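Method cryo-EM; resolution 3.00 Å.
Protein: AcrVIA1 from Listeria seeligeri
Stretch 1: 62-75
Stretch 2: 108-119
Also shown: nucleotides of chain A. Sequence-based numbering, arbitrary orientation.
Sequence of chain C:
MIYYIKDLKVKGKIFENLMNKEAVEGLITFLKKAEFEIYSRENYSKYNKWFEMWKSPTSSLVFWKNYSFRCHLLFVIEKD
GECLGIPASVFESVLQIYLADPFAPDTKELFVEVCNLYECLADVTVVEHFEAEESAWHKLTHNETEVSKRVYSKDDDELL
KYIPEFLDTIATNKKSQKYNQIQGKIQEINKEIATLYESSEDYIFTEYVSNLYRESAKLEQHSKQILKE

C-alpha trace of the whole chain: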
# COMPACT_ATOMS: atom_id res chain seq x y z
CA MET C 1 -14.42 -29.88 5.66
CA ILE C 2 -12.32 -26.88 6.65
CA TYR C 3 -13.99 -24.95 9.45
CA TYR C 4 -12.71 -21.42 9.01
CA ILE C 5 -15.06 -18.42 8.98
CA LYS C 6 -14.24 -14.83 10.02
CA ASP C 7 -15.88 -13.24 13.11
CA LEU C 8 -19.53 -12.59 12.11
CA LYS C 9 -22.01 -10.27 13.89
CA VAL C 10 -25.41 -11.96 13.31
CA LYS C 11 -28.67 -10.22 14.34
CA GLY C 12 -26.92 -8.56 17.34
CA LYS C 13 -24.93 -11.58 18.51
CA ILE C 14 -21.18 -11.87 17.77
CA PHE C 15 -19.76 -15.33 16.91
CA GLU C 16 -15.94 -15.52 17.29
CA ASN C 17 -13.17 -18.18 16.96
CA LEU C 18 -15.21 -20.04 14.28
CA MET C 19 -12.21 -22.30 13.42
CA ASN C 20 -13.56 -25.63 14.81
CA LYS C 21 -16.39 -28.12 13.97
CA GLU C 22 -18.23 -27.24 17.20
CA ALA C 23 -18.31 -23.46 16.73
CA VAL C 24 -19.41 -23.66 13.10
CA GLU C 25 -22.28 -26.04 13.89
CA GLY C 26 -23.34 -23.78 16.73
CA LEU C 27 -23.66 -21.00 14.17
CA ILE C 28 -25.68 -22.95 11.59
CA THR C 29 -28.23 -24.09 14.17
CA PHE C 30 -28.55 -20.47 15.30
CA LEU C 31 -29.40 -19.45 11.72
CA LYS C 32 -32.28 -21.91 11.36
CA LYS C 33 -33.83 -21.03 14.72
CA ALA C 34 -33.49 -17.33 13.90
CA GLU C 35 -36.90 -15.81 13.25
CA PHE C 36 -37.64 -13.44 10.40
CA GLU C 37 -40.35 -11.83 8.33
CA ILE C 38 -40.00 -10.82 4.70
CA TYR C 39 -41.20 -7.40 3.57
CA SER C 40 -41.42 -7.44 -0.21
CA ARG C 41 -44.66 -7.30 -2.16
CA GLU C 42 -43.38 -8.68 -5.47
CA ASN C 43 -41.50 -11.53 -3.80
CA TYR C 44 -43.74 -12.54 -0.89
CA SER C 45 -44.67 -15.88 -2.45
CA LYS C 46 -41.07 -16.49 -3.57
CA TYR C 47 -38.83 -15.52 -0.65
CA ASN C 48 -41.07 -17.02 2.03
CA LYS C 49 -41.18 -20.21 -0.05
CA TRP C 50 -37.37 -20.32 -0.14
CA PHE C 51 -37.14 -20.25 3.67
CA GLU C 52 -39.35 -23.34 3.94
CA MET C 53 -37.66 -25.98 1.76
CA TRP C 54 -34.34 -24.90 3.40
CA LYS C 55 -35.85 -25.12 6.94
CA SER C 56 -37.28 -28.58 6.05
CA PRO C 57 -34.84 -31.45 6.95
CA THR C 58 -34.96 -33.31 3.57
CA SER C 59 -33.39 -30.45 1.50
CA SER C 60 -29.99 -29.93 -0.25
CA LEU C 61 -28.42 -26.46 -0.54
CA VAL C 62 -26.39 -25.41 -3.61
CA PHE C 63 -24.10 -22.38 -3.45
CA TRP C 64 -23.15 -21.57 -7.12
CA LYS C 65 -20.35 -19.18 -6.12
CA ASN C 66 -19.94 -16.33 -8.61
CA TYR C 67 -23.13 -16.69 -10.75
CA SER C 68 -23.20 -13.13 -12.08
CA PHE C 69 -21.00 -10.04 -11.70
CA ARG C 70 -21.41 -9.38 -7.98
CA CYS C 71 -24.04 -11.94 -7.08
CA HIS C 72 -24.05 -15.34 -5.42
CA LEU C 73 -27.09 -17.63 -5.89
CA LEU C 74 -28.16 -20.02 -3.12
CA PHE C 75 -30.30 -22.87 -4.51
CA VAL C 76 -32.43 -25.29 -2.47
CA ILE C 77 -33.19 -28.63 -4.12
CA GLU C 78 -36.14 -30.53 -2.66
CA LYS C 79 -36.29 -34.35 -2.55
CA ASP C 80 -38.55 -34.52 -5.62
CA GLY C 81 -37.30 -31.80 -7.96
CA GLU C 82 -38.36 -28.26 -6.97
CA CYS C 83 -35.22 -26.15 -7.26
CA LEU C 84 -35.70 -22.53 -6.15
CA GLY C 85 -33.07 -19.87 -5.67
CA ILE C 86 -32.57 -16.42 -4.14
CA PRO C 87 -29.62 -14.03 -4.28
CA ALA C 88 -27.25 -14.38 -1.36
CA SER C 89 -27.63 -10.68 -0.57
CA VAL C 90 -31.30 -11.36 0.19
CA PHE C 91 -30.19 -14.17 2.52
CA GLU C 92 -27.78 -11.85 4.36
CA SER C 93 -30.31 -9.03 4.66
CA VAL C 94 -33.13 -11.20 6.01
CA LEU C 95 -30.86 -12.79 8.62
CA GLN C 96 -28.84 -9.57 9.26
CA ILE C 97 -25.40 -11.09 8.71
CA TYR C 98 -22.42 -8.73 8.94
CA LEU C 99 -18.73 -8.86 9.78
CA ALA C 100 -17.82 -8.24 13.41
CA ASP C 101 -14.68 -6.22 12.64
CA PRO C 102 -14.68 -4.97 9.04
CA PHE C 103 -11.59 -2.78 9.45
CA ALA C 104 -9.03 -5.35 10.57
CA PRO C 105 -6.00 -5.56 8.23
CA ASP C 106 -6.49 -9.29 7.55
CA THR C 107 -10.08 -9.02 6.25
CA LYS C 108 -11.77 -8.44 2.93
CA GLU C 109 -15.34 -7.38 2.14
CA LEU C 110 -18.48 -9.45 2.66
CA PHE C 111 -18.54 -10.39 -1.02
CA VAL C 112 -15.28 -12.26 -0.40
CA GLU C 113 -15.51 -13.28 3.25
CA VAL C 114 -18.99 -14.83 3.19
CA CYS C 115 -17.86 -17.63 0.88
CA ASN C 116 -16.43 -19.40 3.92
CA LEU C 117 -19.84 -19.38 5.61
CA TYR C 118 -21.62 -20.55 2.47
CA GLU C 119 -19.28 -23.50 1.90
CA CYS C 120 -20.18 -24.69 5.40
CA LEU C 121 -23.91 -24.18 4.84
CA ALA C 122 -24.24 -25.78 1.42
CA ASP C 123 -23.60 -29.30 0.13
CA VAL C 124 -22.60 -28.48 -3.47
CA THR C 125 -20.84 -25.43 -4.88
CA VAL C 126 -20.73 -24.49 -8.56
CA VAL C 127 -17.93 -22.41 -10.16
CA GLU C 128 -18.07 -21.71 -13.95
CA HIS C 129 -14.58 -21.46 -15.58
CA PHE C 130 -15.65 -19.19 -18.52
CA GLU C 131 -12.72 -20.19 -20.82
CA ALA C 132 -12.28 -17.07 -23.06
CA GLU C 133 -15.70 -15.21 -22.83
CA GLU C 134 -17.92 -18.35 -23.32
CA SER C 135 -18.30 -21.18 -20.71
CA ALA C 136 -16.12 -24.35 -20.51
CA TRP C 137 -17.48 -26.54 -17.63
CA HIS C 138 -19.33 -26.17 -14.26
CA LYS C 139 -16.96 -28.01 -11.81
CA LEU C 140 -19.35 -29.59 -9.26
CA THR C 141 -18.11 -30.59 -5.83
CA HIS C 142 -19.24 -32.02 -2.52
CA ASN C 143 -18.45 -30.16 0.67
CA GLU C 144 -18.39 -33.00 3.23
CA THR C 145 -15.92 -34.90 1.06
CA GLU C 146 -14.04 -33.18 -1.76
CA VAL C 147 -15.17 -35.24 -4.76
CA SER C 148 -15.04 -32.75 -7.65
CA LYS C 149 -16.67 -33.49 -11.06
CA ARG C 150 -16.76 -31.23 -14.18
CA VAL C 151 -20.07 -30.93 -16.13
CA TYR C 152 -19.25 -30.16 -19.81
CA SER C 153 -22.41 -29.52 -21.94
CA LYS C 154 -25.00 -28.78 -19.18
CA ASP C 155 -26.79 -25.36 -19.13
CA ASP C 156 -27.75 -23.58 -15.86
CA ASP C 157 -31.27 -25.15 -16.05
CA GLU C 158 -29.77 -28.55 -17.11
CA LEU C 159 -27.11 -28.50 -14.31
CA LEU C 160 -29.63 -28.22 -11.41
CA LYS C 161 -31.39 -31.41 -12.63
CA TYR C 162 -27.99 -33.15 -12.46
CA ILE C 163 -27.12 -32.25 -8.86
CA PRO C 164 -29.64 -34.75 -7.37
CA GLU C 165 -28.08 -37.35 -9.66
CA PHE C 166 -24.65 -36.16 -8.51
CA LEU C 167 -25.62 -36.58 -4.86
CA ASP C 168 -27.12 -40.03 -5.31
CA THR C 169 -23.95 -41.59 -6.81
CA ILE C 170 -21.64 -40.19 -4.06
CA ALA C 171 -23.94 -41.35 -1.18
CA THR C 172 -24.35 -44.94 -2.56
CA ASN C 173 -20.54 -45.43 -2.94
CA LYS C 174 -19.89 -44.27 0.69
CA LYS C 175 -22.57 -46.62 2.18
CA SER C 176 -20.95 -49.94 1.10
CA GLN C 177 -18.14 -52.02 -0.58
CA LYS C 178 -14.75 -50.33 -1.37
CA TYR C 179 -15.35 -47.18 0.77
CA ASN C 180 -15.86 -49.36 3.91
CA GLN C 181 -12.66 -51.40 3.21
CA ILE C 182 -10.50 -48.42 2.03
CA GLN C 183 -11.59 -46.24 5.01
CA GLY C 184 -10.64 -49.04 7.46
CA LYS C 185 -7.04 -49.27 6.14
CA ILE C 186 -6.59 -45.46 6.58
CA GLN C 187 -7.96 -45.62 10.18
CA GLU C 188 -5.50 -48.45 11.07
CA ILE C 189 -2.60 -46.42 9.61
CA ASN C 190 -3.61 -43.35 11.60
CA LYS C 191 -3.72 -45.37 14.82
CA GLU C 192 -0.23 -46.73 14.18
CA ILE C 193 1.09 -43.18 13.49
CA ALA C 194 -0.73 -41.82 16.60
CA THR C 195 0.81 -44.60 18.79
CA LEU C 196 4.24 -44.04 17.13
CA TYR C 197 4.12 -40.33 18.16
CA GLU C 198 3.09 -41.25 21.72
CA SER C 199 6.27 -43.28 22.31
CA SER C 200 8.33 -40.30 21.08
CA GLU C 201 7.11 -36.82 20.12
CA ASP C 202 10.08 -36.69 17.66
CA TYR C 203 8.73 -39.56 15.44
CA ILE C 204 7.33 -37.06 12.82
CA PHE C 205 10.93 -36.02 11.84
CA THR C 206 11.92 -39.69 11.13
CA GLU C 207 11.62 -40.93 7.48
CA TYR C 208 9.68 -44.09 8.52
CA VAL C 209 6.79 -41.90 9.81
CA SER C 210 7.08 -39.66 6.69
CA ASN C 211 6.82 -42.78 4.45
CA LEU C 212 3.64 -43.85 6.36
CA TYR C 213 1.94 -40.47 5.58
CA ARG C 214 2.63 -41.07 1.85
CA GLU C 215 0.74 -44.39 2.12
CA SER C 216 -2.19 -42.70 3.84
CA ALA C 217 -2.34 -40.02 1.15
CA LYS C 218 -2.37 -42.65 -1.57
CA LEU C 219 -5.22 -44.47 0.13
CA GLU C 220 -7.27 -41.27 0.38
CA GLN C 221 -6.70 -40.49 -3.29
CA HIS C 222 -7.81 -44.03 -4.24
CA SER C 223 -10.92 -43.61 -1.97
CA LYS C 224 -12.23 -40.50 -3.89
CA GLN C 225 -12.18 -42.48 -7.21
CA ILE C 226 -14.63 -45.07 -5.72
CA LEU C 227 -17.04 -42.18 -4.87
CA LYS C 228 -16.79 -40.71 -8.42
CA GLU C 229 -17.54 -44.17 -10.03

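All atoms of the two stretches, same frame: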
# COMPACT_ATOMS: atom_id res chain seq x y z
N VAL C 62 -27.39 -25.57 -2.56
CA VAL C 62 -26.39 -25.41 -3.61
C VAL C 62 -25.94 -23.96 -3.62
O VAL C 62 -26.78 -23.06 -3.62
CB VAL C 62 -26.94 -25.82 -4.99
CG1 VAL C 62 -25.94 -25.52 -6.09
CG2 VAL C 62 -27.31 -27.28 -5.01
N PHE C 63 -24.62 -23.73 -3.63
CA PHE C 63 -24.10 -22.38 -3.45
C PHE C 63 -23.94 -21.60 -4.76
O PHE C 63 -24.36 -20.44 -4.80
CB PHE C 63 -22.80 -22.43 -2.64
CG PHE C 63 -22.04 -21.12 -2.57
CD1 PHE C 63 -22.67 -19.94 -2.21
CD2 PHE C 63 -20.67 -21.11 -2.69
CE1 PHE C 63 -21.97 -18.76 -2.15
CE2 PHE C 63 -19.96 -19.94 -2.58
CZ PHE C 63 -20.61 -18.77 -2.31
N TRP C 64 -23.36 -22.19 -5.80
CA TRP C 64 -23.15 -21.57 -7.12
C TRP C 64 -22.40 -20.25 -7.01
O TRP C 64 -23.02 -19.20 -7.18
CB TRP C 64 -24.45 -21.27 -7.89
CG TRP C 64 -24.22 -21.18 -9.38
CD1 TRP C 64 -23.53 -20.22 -10.05
CD2 TRP C 64 -24.81 -22.00 -10.38
NE1 TRP C 64 -23.56 -20.45 -11.40
CE2 TRP C 64 -24.37 -21.53 -11.62
CE3 TRP C 64 -25.66 -23.10 -10.34
CZ2 TRP C 64 -24.74 -22.12 -12.82
CZ3 TRP C 64 -26.02 -23.69 -11.53
CH2 TRP C 64 -25.56 -23.20 -12.75
N LYS C 65 -21.11 -20.30 -6.68
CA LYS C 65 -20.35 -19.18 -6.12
C LYS C 65 -20.47 -17.83 -6.81
O LYS C 65 -21.03 -16.91 -6.22
CB LYS C 65 -18.88 -19.57 -6.06
CG LYS C 65 -18.02 -18.51 -5.43
CD LYS C 65 -16.66 -19.05 -5.13
CE LYS C 65 -15.78 -17.99 -4.52
NZ LYS C 65 -14.45 -18.53 -4.17
N ASN C 66 -20.04 -17.68 -8.05
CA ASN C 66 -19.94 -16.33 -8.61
C ASN C 66 -20.81 -16.17 -9.85
O ASN C 66 -20.34 -15.70 -10.89
CB ASN C 66 -18.49 -16.00 -8.89
CG ASN C 66 -18.21 -14.53 -8.78
OD1 ASN C 66 -19.12 -13.73 -8.59
ND2 ASN C 66 -16.94 -14.16 -8.84
N TYR C 67 -22.09 -16.57 -9.72
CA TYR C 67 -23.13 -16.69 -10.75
C TYR C 67 -23.18 -15.56 -11.76
O TYR C 67 -23.33 -15.79 -12.96
CB TYR C 67 -24.50 -16.77 -10.07
CG TYR C 67 -25.68 -17.03 -10.98
CD1 TYR C 67 -26.02 -18.32 -11.35
CD2 TYR C 67 -26.47 -15.98 -11.45
CE1 TYR C 67 -27.10 -18.57 -12.17
CE2 TYR C 67 -27.55 -16.22 -12.28
CZ TYR C 67 -27.86 -17.52 -12.63
OH TYR C 67 -28.93 -17.77 -13.45
N SER C 68 -23.05 -14.33 -11.28
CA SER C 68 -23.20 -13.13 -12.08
C SER C 68 -22.05 -12.22 -11.69
O SER C 68 -21.07 -12.72 -11.16
CB SER C 68 -24.56 -12.47 -11.84
OG SER C 68 -24.68 -11.28 -12.58
N PHE C 69 -22.12 -10.92 -12.00
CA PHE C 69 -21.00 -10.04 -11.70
C PHE C 69 -20.70 -9.92 -10.21
O PHE C 69 -19.65 -10.38 -9.76
CB PHE C 69 -21.20 -8.66 -12.32
CG PHE C 69 -20.18 -7.65 -11.87
CD1 PHE C 69 -18.83 -7.86 -12.08
CD2 PHE C 69 -20.58 -6.46 -11.29
CE1 PHE C 69 -17.91 -6.94 -11.67
CE2 PHE C 69 -19.66 -5.54 -10.89
CZ PHE C 69 -18.32 -5.78 -11.08
N ARG C 70 -21.59 -9.33 -9.43
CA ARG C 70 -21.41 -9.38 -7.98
C ARG C 70 -22.69 -9.95 -7.39
O ARG C 70 -23.54 -9.24 -6.85
CB ARG C 70 -21.08 -8.01 -7.41
CG ARG C 70 -19.75 -7.51 -7.87
CD ARG C 70 -19.33 -6.24 -7.18
NE ARG C 70 -18.97 -6.51 -5.80
CZ ARG C 70 -18.67 -5.59 -4.90
NH1 ARG C 70 -18.68 -4.31 -5.24
NH2 ARG C 70 -18.35 -5.94 -3.67
N CYS C 71 -22.79 -11.28 -7.45
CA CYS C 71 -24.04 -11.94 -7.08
C CYS C 71 -23.76 -13.41 -6.87
O CYS C 71 -23.27 -14.09 -7.78
CB CYS C 71 -25.08 -11.74 -8.18
SG CYS C 71 -26.77 -12.03 -7.69
N HIS C 72 -24.04 -13.91 -5.67
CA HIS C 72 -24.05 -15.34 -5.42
C HIS C 72 -25.50 -15.83 -5.37
O HIS C 72 -26.41 -15.09 -4.99
CB HIS C 72 -23.36 -15.67 -4.10
CG HIS C 72 -22.02 -15.01 -3.90
ND1 HIS C 72 -20.90 -15.34 -4.62
CD2 HIS C 72 -21.62 -14.10 -2.98
CE1 HIS C 72 -19.87 -14.63 -4.19
NE2 HIS C 72 -20.28 -13.87 -3.20
N LEU C 73 -25.73 -17.09 -5.74
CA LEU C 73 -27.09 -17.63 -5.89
C LEU C 73 -27.28 -18.92 -5.11
O LEU C 73 -26.96 -20.00 -5.62
CB LEU C 73 -27.43 -17.86 -7.35
CG LEU C 73 -28.33 -16.89 -8.12
CD1 LEU C 73 -29.74 -17.02 -7.61
CD2 LEU C 73 -27.87 -15.48 -7.99
N LEU C 74 -27.90 -18.84 -3.94
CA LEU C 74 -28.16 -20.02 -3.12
C LEU C 74 -29.38 -20.77 -3.65
O LEU C 74 -30.47 -20.21 -3.72
CB LEU C 74 -28.40 -19.58 -1.68
CG LEU C 74 -27.22 -18.86 -1.04
CD1 LEU C 74 -27.63 -18.28 0.28
CD2 LEU C 74 -26.06 -19.80 -0.87
N PHE C 75 -29.22 -22.05 -3.99
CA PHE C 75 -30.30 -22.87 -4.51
C PHE C 75 -30.65 -23.95 -3.49
O PHE C 75 -29.76 -24.57 -2.91
CB PHE C 75 -29.93 -23.52 -5.84
CG PHE C 75 -29.85 -22.56 -6.99
CD1 PHE C 75 -31.00 -22.20 -7.69
CD2 PHE C 75 -28.64 -22.03 -7.39
CE1 PHE C 75 -30.93 -21.32 -8.75
CE2 PHE C 75 -28.57 -21.14 -8.44
CZ PHE C 75 -29.72 -20.79 -9.12
N LYS C 108 -11.26 -9.00 4.16
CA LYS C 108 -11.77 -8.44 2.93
C LYS C 108 -13.25 -8.12 3.13
O LYS C 108 -13.77 -8.20 4.24
CB LYS C 108 -11.51 -9.39 1.76
CG LYS C 108 -10.02 -9.56 1.48
CD LYS C 108 -9.77 -10.48 0.31
CE LYS C 108 -8.28 -10.66 0.06
NZ LYS C 108 -8.01 -11.57 -1.09
N GLU C 109 -13.93 -7.75 2.06
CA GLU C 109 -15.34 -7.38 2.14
C GLU C 109 -16.23 -8.61 2.32
O GLU C 109 -15.78 -9.75 2.23
CB GLU C 109 -15.73 -6.60 0.89
CG GLU C 109 -15.52 -7.39 -0.38
CD GLU C 109 -15.87 -6.63 -1.63
OE1 GLU C 109 -16.29 -5.46 -1.52
OE2 GLU C 109 -15.72 -7.20 -2.72
N LEU C 110 -17.52 -8.36 2.57
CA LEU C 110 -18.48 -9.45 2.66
C LEU C 110 -18.71 -10.19 1.36
O LEU C 110 -19.21 -11.30 1.40
CB LEU C 110 -19.86 -8.99 3.14
CG LEU C 110 -20.18 -8.95 4.62
CD1 LEU C 110 -21.57 -8.39 4.79
CD2 LEU C 110 -20.13 -10.36 5.18
N PHE C 111 -18.38 -9.61 0.20
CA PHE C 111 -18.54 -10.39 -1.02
C PHE C 111 -17.46 -11.46 -1.13
O PHE C 111 -17.62 -12.43 -1.87
CB PHE C 111 -18.56 -9.46 -2.23
CG PHE C 111 -18.89 -10.15 -3.50
CD1 PHE C 111 -20.18 -10.53 -3.78
CD2 PHE C 111 -17.90 -10.45 -4.42
CE1 PHE C 111 -20.48 -11.17 -4.95
CE2 PHE C 111 -18.19 -11.10 -5.58
CZ PHE C 111 -19.47 -11.47 -5.85
N VAL C 112 -16.37 -11.31 -0.38
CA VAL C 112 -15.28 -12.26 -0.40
C VAL C 112 -15.28 -13.14 0.85
O VAL C 112 -15.00 -14.33 0.79
CB VAL C 112 -13.95 -11.49 -0.56
CG1 VAL C 112 -12.78 -12.44 -0.66
CG2 VAL C 112 -14.02 -10.58 -1.77
N GLU C 113 -15.62 -12.55 2.00
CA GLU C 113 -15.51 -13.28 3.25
C GLU C 113 -16.66 -14.23 3.51
O GLU C 113 -16.51 -15.17 4.29
CB GLU C 113 -15.40 -12.30 4.42
CG GLU C 113 -14.11 -11.53 4.47
CD GLU C 113 -12.90 -12.41 4.74
OE1 GLU C 113 -13.05 -13.45 5.40
OE2 GLU C 113 -11.80 -12.05 4.30
N VAL C 114 -17.82 -14.01 2.88
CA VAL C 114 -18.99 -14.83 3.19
C VAL C 114 -18.94 -16.17 2.49
O VAL C 114 -19.74 -17.06 2.81
CB VAL C 114 -20.28 -14.07 2.83
CG1 VAL C 114 -20.57 -14.19 1.34
CG2 VAL C 114 -21.46 -14.49 3.70
N CYS C 115 -17.99 -16.36 1.58
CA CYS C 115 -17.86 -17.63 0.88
C CYS C 115 -17.41 -18.75 1.80
O CYS C 115 -17.64 -19.93 1.51
CB CYS C 115 -16.88 -17.48 -0.28
SG CYS C 115 -17.46 -16.37 -1.56
N ASN C 116 -16.78 -18.41 2.92
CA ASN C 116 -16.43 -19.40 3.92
C ASN C 116 -17.65 -19.89 4.68
O ASN C 116 -17.74 -21.08 4.99
CB ASN C 116 -15.42 -18.80 4.88
CG ASN C 116 -14.11 -18.48 4.22
OD1 ASN C 116 -13.63 -19.24 3.37
ND2 ASN C 116 -13.50 -17.36 4.60
N LEU C 117 -18.58 -18.99 4.98
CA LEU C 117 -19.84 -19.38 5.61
C LEU C 117 -20.68 -20.24 4.68
O LEU C 117 -21.26 -21.24 5.10
CB LEU C 117 -20.61 -18.13 6.03
CG LEU C 117 -22.00 -18.38 6.62
CD1 LEU C 117 -21.90 -19.21 7.87
CD2 LEU C 117 -22.72 -17.08 6.89
N TYR C 118 -20.74 -19.87 3.40
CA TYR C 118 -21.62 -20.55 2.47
C TYR C 118 -21.10 -21.91 2.03
O TYR C 118 -21.90 -22.73 1.58
CB TYR C 118 -21.85 -19.65 1.27
CG TYR C 118 -22.76 -18.49 1.56
CD1 TYR C 118 -23.69 -18.56 2.58
CD2 TYR C 118 -22.64 -17.30 0.87
CE1 TYR C 118 -24.51 -17.51 2.86
CE2 TYR C 118 -23.45 -16.24 1.15
CZ TYR C 118 -24.38 -16.35 2.14
OH TYR C 118 -25.18 -15.29 2.41
N GLU C 119 -19.81 -22.17 2.15
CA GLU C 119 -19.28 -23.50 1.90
C GLU C 119 -19.34 -24.39 3.13
O GLU C 119 -18.95 -25.55 3.05
CB GLU C 119 -17.85 -23.41 1.39
CG GLU C 119 -17.75 -22.90 -0.02
CD GLU C 119 -16.33 -22.72 -0.48
OE1 GLU C 119 -15.41 -22.89 0.34
OE2 GLU C 119 -16.13 -22.38 -1.67
P A A 47 -20.50 0.89 -16.64
OP1 A A 47 -20.56 2.36 -16.57
OP2 A A 47 -19.62 0.12 -15.75
O5' A A 47 -21.96 0.40 -16.30
C5' A A 47 -22.33 0.14 -14.96
C4' A A 47 -23.15 -1.11 -14.87
O4' A A 47 -22.39 -2.21 -15.41
C3' A A 47 -23.55 -1.50 -13.45
O3' A A 47 -24.90 -1.94 -13.43
C2' A A 47 -22.60 -2.65 -13.11
O2' A A 47 -23.14 -3.60 -12.23
C1' A A 47 -22.31 -3.26 -14.47
N9 A A 47 -20.96 -3.82 -14.54
C8 A A 47 -19.78 -3.20 -14.21
N7 A A 47 -18.72 -3.94 -14.36
C5 A A 47 -19.24 -5.13 -14.81
C6 A A 47 -18.63 -6.34 -15.14
N6 A A 47 -17.32 -6.54 -15.09
N1 A A 47 -19.42 -7.34 -15.57
C2 A A 47 -20.75 -7.14 -15.62
N3 A A 47 -21.44 -6.05 -15.33
C4 A A 47 -20.61 -5.08 -14.92
P C A 48 -26.01 -1.02 -12.72
OP1 C A 48 -27.21 -1.85 -12.48
OP2 C A 48 -26.14 0.24 -13.48
O5' C A 48 -25.36 -0.66 -11.31
C5' C A 48 -25.44 -1.59 -10.24
C4' C A 48 -24.59 -1.20 -9.05
O4' C A 48 -23.24 -1.71 -9.20
C3' C A 48 -24.46 0.29 -8.76
O3' C A 48 -24.45 0.48 -7.35
C2' C A 48 -23.06 0.61 -9.29
O2' C A 48 -22.45 1.73 -8.69
C1' C A 48 -22.32 -0.68 -8.95
N1 C A 48 -21.12 -0.93 -9.75
C2 C A 48 -20.17 -1.82 -9.25
O2 C A 48 -20.39 -2.36 -8.15
N3 C A 48 -19.06 -2.07 -9.96
C4 C A 48 -18.88 -1.46 -11.13
N4 C A 48 -17.76 -1.73 -11.80
C5 C A 48 -19.82 -0.54 -11.67
C6 C A 48 -20.92 -0.30 -10.95

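The loop of stretch 1 folds against one side of the helical stretch 2, and the two together bury 611 Å². Phe-111 is the principal bump. Its ring, with chi1 in the t well, projects into a slot walled on one face by His-72 and on the opposite face by the CB of Arg-70. The floor of the slot is the backbone between these two residues, where Cys-71 N comes within 3.4 Å of Phe-111 CE1. His-72 and Phe-111 form an offset stack, with centroids 4.3 Å apart and planes inclined by only 15°. The imidazole also reaches the helical backbone through a weak hydrogen bond from His-72 NE2 to Phe-111 O (3.3 Å).

Arg-70 starts sideways to stretch 2, but its end swings nearer. Its guanidinium meets the carboxylate of Glu-109, at the N-cap position, in a salt bridge of 3.0 Å between Arg-70 NH2 and Glu-109 OE1; the hydrogen bond within it is weak, its angle being 122°. The preceding residue, Phe-69, points away from stretch 2 and lays one ring face against A47, with Phe-69 CD1 3.4 Å from C6 of that nucleotide.

Further along stretch 2, Cys-115 fits a hollow bordered by Phe-63, His-72 and the aliphatic part of Lys-65. Cys-115 SG lies 3.8 Å from Lys-65 CE and 4.0 Å from Phe-63 CZ, meeting the Phe-63 ring at its edge. Tyr-118 then covers one face of that ring with its CB, 3.7 Å from the Phe-63 ring centroid, a CH-pi contact. The two aromatic rings are oblique, their planes at 48°, yet pack tightly at Phe-63 CE1 and Tyr-118 CD2 (3.4 Å). Leu-74 CD1 sits over a face of the Tyr-118 ring, 4.1 Å from Tyr-118 CE1, extending the apolar packing to the strand.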